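Local coordinates for geranylgeranyl pyrophosphate synthase (Corynebacterium glutamicum, PDB 3LK5), which probably joins isoprenoid diphosphate units in a magnesium-dependent prenyl transfer, at residues 99-110 and 148-159. Residues are numbered along the deposited sequence; the frame is centred on the assembly and turned at random.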
loop_
_atom_site.group_PDB
_atom_site.type_symbol
_atom_site.label_atom_id
_atom_site.label_comp_id
_atom_site.label_asym_id
_atom_site.label_seq_id
_atom_site.Cartn_x
_atom_site.Cartn_y
_atom_site.Cartn_z
ATOM N N PHE A 99 -1.115 9.392 6.577
ATOM C CA PHE A 99 -1.398 8.666 5.320
ATOM C C PHE A 99 -1.508 7.158 5.517
ATOM O O PHE A 99 -2.308 6.494 4.849
ATOM C CB PHE A 99 -0.363 9.017 4.255
ATOM C CG PHE A 99 -0.627 10.300 3.557
ATOM C CD1 PHE A 99 -1.787 10.472 2.803
ATOM C CD2 PHE A 99 0.309 11.319 3.596
ATOM C CE1 PHE A 99 -2.020 11.654 2.101
ATOM C CE2 PHE A 99 0.088 12.505 2.902
ATOM C CZ PHE A 99 -1.100 12.662 2.155
ATOM N N ILE A 100 -0.707 6.608 6.424
ATOM C CA ILE A 100 -0.847 5.191 6.769
ATOM C C ILE A 100 -2.238 5.003 7.330
ATOM O O ILE A 100 -2.953 4.073 6.936
ATOM C CB ILE A 100 0.190 4.728 7.795
ATOM C CG1 ILE A 100 1.589 4.943 7.211
ATOM C CG2 ILE A 100 -0.019 3.200 8.117
ATOM C CD1 ILE A 100 2.709 4.432 8.128
ATOM N N GLN A 101 -2.625 5.893 8.244
ATOM C CA GLN A 101 -3.948 5.743 8.867
ATOM C C GLN A 101 -5.081 5.921 7.862
ATOM O O GLN A 101 -6.130 5.259 7.987
ATOM C CB GLN A 101 -4.084 6.744 10.030
ATOM C CG GLN A 101 -5.479 6.811 10.677
ATOM C CD GLN A 101 -5.859 5.591 11.499
ATOM O OE1 GLN A 101 -5.224 4.513 11.456
ATOM N NE2 GLN A 101 -6.935 5.753 12.268
ATOM N N ALA A 102 -4.910 6.844 6.913
ATOM C CA ALA A 102 -5.929 7.021 5.883
ATOM C C ALA A 102 -6.114 5.707 5.124
ATOM O O ALA A 102 -7.257 5.283 4.885
ATOM C CB ALA A 102 -5.584 8.134 4.937
ATOM N N CYS A 103 -5.007 5.065 4.728
ATOM C CA CYS A 103 -5.117 3.776 4.013
ATOM C C CYS A 103 -5.823 2.750 4.888
ATOM O O CYS A 103 -6.711 2.035 4.423
ATOM C CB CYS A 103 -3.740 3.226 3.620
ATOM S SG CYS A 103 -3.850 1.629 2.691
ATOM N N ALA A 104 -5.400 2.652 6.143
ATOM C CA ALA A 104 -5.994 1.699 7.073
ATOM C C ALA A 104 -7.525 1.874 7.164
ATOM O O ALA A 104 -8.276 0.892 7.089
ATOM C CB ALA A 104 -5.354 1.875 8.501
ATOM N N LEU A 105 -7.980 3.115 7.322
ATOM C CA LEU A 105 -9.425 3.383 7.486
ATOM C C LEU A 105 -10.201 3.113 6.195
ATOM O O LEU A 105 -11.296 2.553 6.236
ATOM C CB LEU A 105 -9.667 4.836 7.946
ATOM C CG LEU A 105 -9.122 5.308 9.303
ATOM C CD1 LEU A 105 -9.220 6.837 9.391
ATOM C CD2 LEU A 105 -9.934 4.715 10.431
ATOM N N ILE A 106 -9.633 3.524 5.058
ATOM C CA ILE A 106 -10.275 3.328 3.764
ATOM C C ILE A 106 -10.388 1.830 3.452
ATOM O O ILE A 106 -11.487 1.342 3.112
ATOM C CB ILE A 106 -9.550 4.112 2.646
ATOM C CG1 ILE A 106 -9.712 5.607 2.897
ATOM C CG2 ILE A 106 -10.084 3.713 1.258
ATOM C CD1 ILE A 106 -8.737 6.501 2.098
ATOM N N HIS A 107 -9.279 1.096 3.587
ATOM C CA HIS A 107 -9.306 -0.353 3.388
ATOM C C HIS A 107 -10.162 -1.122 4.416
ATOM O O HIS A 107 -10.891 -2.064 4.035
ATOM C CB HIS A 107 -7.869 -0.903 3.315
ATOM C CG HIS A 107 -7.175 -0.558 2.036
ATOM N ND1 HIS A 107 -5.904 -1.008 1.729
ATOM C CD2 HIS A 107 -7.594 0.159 0.960
ATOM C CE1 HIS A 107 -5.575 -0.575 0.520
ATOM N NE2 HIS A 107 -6.586 0.116 0.024
ATOM N N ASP A 108 -10.089 -0.717 5.693
ATOM C CA ASP A 108 -10.926 -1.336 6.751
ATOM C C ASP A 108 -12.430 -1.101 6.497
ATOM O O ASP A 108 -13.255 -1.973 6.805
ATOM C CB ASP A 108 -10.560 -0.855 8.170
ATOM C CG ASP A 108 -9.229 -1.445 8.689
ATOM O OD1 ASP A 108 -8.723 -2.435 8.122
ATOM O OD2 ASP A 108 -8.672 -0.911 9.683
ATOM N N ASP A 109 -12.769 0.060 5.936
ATOM C CA ASP A 109 -14.149 0.375 5.528
ATOM C C ASP A 109 -14.694 -0.618 4.474
ATOM O O ASP A 109 -15.857 -1.025 4.537
ATOM C CB ASP A 109 -14.252 1.833 5.041
ATOM C CG ASP A 109 -15.609 2.162 4.438
ATOM O OD1 ASP A 109 -15.666 2.488 3.228
ATOM O OD2 ASP A 109 -16.631 2.084 5.163
ATOM N N ILE A 110 -13.852 -1.008 3.517
ATOM C CA ILE A 110 -14.217 -1.988 2.480
ATOM C C ILE A 110 -14.338 -3.380 3.077
ATOM O O ILE A 110 -15.255 -4.144 2.736
ATOM C CB ILE A 110 -13.185 -2.014 1.302
ATOM C CG1 ILE A 110 -13.110 -0.651 0.613
ATOM C CG2 ILE A 110 -13.535 -3.099 0.295
ATOM C CD1 ILE A 110 -14.509 -0.033 0.299
ATOM N N SER A 148 -11.885 3.156 -3.836
ATOM C CA SER A 148 -11.437 3.107 -2.430
ATOM C C SER A 148 -10.149 2.296 -2.275
ATOM O O SER A 148 -9.249 2.688 -1.526
ATOM C CB SER A 148 -12.500 2.490 -1.509
ATOM O OG SER A 148 -13.636 3.311 -1.418
ATOM N N ILE A 149 -10.073 1.147 -2.943
ATOM C CA ILE A 149 -8.870 0.332 -2.825
ATOM C C ILE A 149 -7.673 1.150 -3.329
ATOM O O ILE A 149 -6.635 1.221 -2.643
ATOM C CB ILE A 149 -8.990 -1.019 -3.586
ATOM C CG1 ILE A 149 -9.989 -1.941 -2.863
ATOM C CG2 ILE A 149 -7.651 -1.725 -3.635
ATOM C CD1 ILE A 149 -10.320 -3.161 -3.654
ATOM N N LEU A 150 -7.836 1.793 -4.488
ATOM C CA LEU A 150 -6.700 2.485 -5.127
ATOM C C LEU A 150 -6.374 3.783 -4.369
ATOM O O LEU A 150 -5.194 4.161 -4.259
ATOM C CB LEU A 150 -6.969 2.766 -6.613
ATOM C CG LEU A 150 -7.144 1.526 -7.471
ATOM C CD1 LEU A 150 -7.633 1.929 -8.842
ATOM C CD2 LEU A 150 -5.775 0.808 -7.578
ATOM N N ALA A 151 -7.406 4.438 -3.821
ATOM C CA ALA A 151 -7.159 5.665 -3.029
ATOM C C ALA A 151 -6.346 5.325 -1.800
ATOM O O ALA A 151 -5.405 6.045 -1.434
ATOM C CB ALA A 151 -8.480 6.339 -2.601
ATOM N N GLY A 152 -6.705 4.215 -1.172
ATOM C CA GLY A 152 -5.948 3.717 -0.007
ATOM C C GLY A 152 -4.517 3.403 -0.413
ATOM O O GLY A 152 -3.581 3.716 0.309
ATOM N N ASP A 153 -4.338 2.799 -1.585
ATOM C CA ASP A 153 -2.978 2.467 -2.026
ATOM C C ASP A 153 -2.169 3.743 -2.277
ATOM O O ASP A 153 -0.987 3.803 -1.949
ATOM C CB ASP A 153 -2.997 1.627 -3.303
ATOM C CG ASP A 153 -3.570 0.222 -3.103
ATOM O OD1 ASP A 153 -3.714 -0.233 -1.951
ATOM O OD2 ASP A 153 -3.826 -0.469 -4.144
HETATM N N MSE A 154 -2.810 4.757 -2.863
HETATM C CA MSE A 154 -2.154 6.054 -3.048
HETATM C C MSE A 154 -1.703 6.646 -1.701
HETATM O O MSE A 154 -0.586 7.162 -1.599
HETATM C CB MSE A 154 -3.052 7.040 -3.799
HETATM C CG MSE A 154 -2.313 8.300 -4.243
HETATM SE SE MSE A 154 -1.117 7.972 -5.759
HETATM C CE MSE A 154 -2.495 8.033 -7.163
ATOM N N ALA A 155 -2.570 6.564 -0.698
ATOM C CA ALA A 155 -2.236 7.074 0.640
ATOM C C ALA A 155 -1.019 6.330 1.172
ATOM O O ALA A 155 -0.138 6.937 1.767
ATOM C CB ALA A 155 -3.403 6.918 1.574
ATOM N N LEU A 156 -0.961 5.026 0.952
ATOM C CA LEU A 156 0.166 4.265 1.496
ATOM C C LEU A 156 1.492 4.602 0.823
ATOM O O LEU A 156 2.524 4.749 1.515
ATOM C CB LEU A 156 -0.147 2.742 1.484
ATOM C CG LEU A 156 0.900 1.802 2.087
ATOM C CD1 LEU A 156 1.201 2.152 3.581
ATOM C CD2 LEU A 156 0.329 0.357 1.996
ATOM N N VAL A 157 1.491 4.749 -0.505
ATOM C CA VAL A 157 2.709 5.174 -1.202
ATOM C C VAL A 157 3.100 6.611 -0.822
ATOM O O VAL A 157 4.281 6.910 -0.666
ATOM C CB VAL A 157 2.718 4.931 -2.783
ATOM C CG1 VAL A 157 2.477 3.443 -3.098
ATOM C CG2 VAL A 157 1.796 5.784 -3.501
ATOM N N TRP A 158 2.117 7.452 -0.584
ATOM C CA TRP A 158 2.446 8.832 -0.187
ATOM C C TRP A 158 2.950 8.929 1.267
ATOM O O TRP A 158 3.707 9.843 1.580
ATOM C CB TRP A 158 1.226 9.742 -0.400
ATOM C CG TRP A 158 1.077 10.069 -1.878
ATOM C CD1 TRP A 158 1.957 9.761 -2.897
ATOM C CD2 TRP A 158 0.013 10.814 -2.470
ATOM N NE1 TRP A 158 1.450 10.237 -4.122
ATOM C CE2 TRP A 158 0.275 10.903 -3.859
ATOM C CE3 TRP A 158 -1.168 11.393 -1.954
ATOM C CZ2 TRP A 158 -0.592 11.560 -4.737
ATOM C CZ3 TRP A 158 -2.042 12.037 -2.831
ATOM C CH2 TRP A 158 -1.742 12.120 -4.204
ATOM N N ALA A 159 2.488 8.033 2.141
ATOM C CA ALA A 159 3.091 7.961 3.503
ATOM C C ALA A 159 4.590 7.754 3.364
ATOM O O ALA A 159 5.413 8.437 4.021
ATOM C CB ALA A 159 2.469 6.831 4.353
#
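H107 reaches from helix 87-111 to the backbone of helix 144-164 and illustrates how a histidine can tie two antiparallel helices together where they run close. With CG lying beside its own backbone N (chi1 -73°), the ring swings from CB towards the partner helix, and the SG of C103, one turn earlier, lies over one face near the rim. Along the ring, CD2 edges past the O of S148, while NE2 gives its hydrogen to the O of I149 at 2.9 Å, almost straight at 176° and in the ring plane, on a carbonyl lone pair. That oxygen also accepts the helical N-H of D153, so two donors grip it. Beyond NE2, CE1 comes edge-on to D153 OD1 (3.1 Å), with ring and carboxylate planes nearly perpendicular. ND1 turns to D153 OD2 of the second subunit, and D153 OD2 in turn bonds H107 ND1 of that subunit, so the site lies in the dimer interface; both ring nitrogens are thus engaged and the ring's rotation is fixed.

G152, with no side chain to stand between the helices, lets the backbones come close, its CA 4.1 Å from that of C103, where the axes of the two segments come to 7.6 Å at their closest. Further along, A155 CB fits against the F99 O at 3.5 Å and the CB of C103, and A159 CB meets I100 CG1 at 3.5 Å. The F99 ring receives W158 CB squarely over one face, a CH-pi contact 4.2 Å from its centroid. At the other end I110 CD1 rests on S148 CB.

D108, which binds magnesium in this protein although no metal is bound to this chain here, follows H107 directly in this all-helical prenyltransferase fold. Around the pair, helix 21-43 meets F99 and W158, helix 45-59 packs on A102 and I106, and helix 170-199 touches I100.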